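Local structure of glycosyl hydrolase (Bacteroides ovatus, 3QC2) at residues T59-G63 and E64-L68. The protein is a glycosyl hydrolase by name and probably adopts the five-bladed beta-propeller fold of its family, its exact function being unassigned. Numbering follows the deposited sequence.
Sequences TLYNG and EIVVL
Tyr61 and Glu64 pair across the tight end of a beta hairpin, a local contact where strand 52-61 turns back into strand 64-72 at one side of a four-stranded antiparallel sheet. Two residues, Asn62 and Gly63, make the bend, both with positive phi. Tyr61 N gives a nearly straight bond to Glu64 O (2.9 Å). The return bond from Glu64 N to Tyr61 O arrives from above the carbonyl plane, bent to 142° at the hydrogen. Further along, Thr59 and Val66 exchange a second pair of backbone bonds. On the face shared by Thr59, Tyr61, Glu64 and Val66, the CG2 methyl of Val66 lies 4.0 Å from Tyr61 CB and meets the ring obliquely. With CG of Tyr61 anti to its backbone N (chi1 -178°), the ring swings out past the turn, off the partner strand, and Asn62 OD1 stands 3.9 Å above its centre. Leu60 on the other face brings CD1 to 3.5 Å from Glu64 O. Glu64 extends to Thr90 of the next strand, its OE1 hydrogen-bonded to OG1. This is a two-residue beta hairpin closed by a type I' turn, consistent with the first two strands of a propeller blade.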
# COMPACT_ATOMS: atom_id res chain seq x y z
N THR A 59 5.95 8.31 3.84
CA THR A 59 7.38 8.31 3.88
C THR A 59 7.90 9.46 4.73
O THR A 59 7.12 10.25 5.26
CB THR A 59 7.97 8.38 2.44
OG1 THR A 59 9.38 8.23 2.48
CG2 THR A 59 7.59 9.70 1.75
N LEU A 60 9.22 9.52 4.87
CA LEU A 60 9.88 10.56 5.64
C LEU A 60 10.54 11.55 4.69
O LEU A 60 11.20 11.15 3.71
CB LEU A 60 10.94 9.93 6.54
CG LEU A 60 11.69 10.85 7.49
CD1 LEU A 60 10.73 11.49 8.49
CD2 LEU A 60 12.82 10.08 8.22
N TYR A 61 10.36 12.85 4.97
CA TYR A 61 10.94 13.94 4.16
C TYR A 61 11.12 15.19 5.02
O TYR A 61 10.16 15.68 5.60
CB TYR A 61 10.05 14.24 2.95
CG TYR A 61 10.57 15.33 2.00
CD1 TYR A 61 11.65 15.09 1.14
CD2 TYR A 61 9.95 16.59 1.94
CE1 TYR A 61 12.12 16.08 0.26
CE2 TYR A 61 10.41 17.59 1.05
CZ TYR A 61 11.49 17.32 0.22
OH TYR A 61 11.96 18.28 -0.65
N ASN A 62 12.36 15.70 5.11
CA ASN A 62 12.67 16.92 5.89
C ASN A 62 12.19 16.89 7.33
O ASN A 62 11.61 17.85 7.82
CB ASN A 62 12.12 18.17 5.18
CG ASN A 62 13.04 18.71 4.11
OD1 ASN A 62 13.80 17.95 3.46
ND2 ASN A 62 13.00 20.03 3.91
N GLY A 63 12.44 15.78 8.02
CA GLY A 63 12.02 15.63 9.42
C GLY A 63 10.50 15.61 9.63
O GLY A 63 10.02 15.84 10.74
N GLU A 64 9.74 15.32 8.56
CA GLU A 64 8.27 15.28 8.62
C GLU A 64 7.74 14.07 7.90
O GLU A 64 8.39 13.56 6.99
CB GLU A 64 7.68 16.52 7.97
CG GLU A 64 7.93 17.81 8.72
CD GLU A 64 7.28 19.02 8.05
OE1 GLU A 64 6.88 18.92 6.86
OE2 GLU A 64 7.19 20.09 8.70
N ILE A 65 6.56 13.62 8.30
CA ILE A 65 5.90 12.51 7.63
C ILE A 65 5.05 13.06 6.49
O ILE A 65 4.18 13.89 6.72
CB ILE A 65 4.99 11.74 8.58
CG1 ILE A 65 5.81 11.03 9.66
CG2 ILE A 65 4.12 10.71 7.79
CD1 ILE A 65 4.99 10.26 10.66
N VAL A 66 5.31 12.59 5.27
CA VAL A 66 4.53 12.99 4.09
C VAL A 66 3.66 11.82 3.65
O VAL A 66 4.12 10.68 3.57
CB VAL A 66 5.42 13.43 2.92
CG1 VAL A 66 4.61 13.58 1.64
CG2 VAL A 66 6.14 14.74 3.25
N VAL A 67 2.40 12.11 3.37
CA VAL A 67 1.47 11.13 2.90
C VAL A 67 0.92 11.54 1.54
O VAL A 67 0.58 12.69 1.33
CB VAL A 67 0.28 10.93 3.89
CG1 VAL A 67 -0.93 10.32 3.19
CG2 VAL A 67 0.71 10.09 5.11
N LEU A 68 0.90 10.59 0.61
CA LEU A 68 0.23 10.77 -0.67
C LEU A 68 -0.98 9.87 -0.62
O LEU A 68 -0.85 8.64 -0.50
CB LEU A 68 1.11 10.44 -1.87
CG LEU A 68 1.98 11.59 -2.38
CD1 LEU A 68 3.04 11.93 -1.39
CD2 LEU A 68 2.59 11.22 -3.71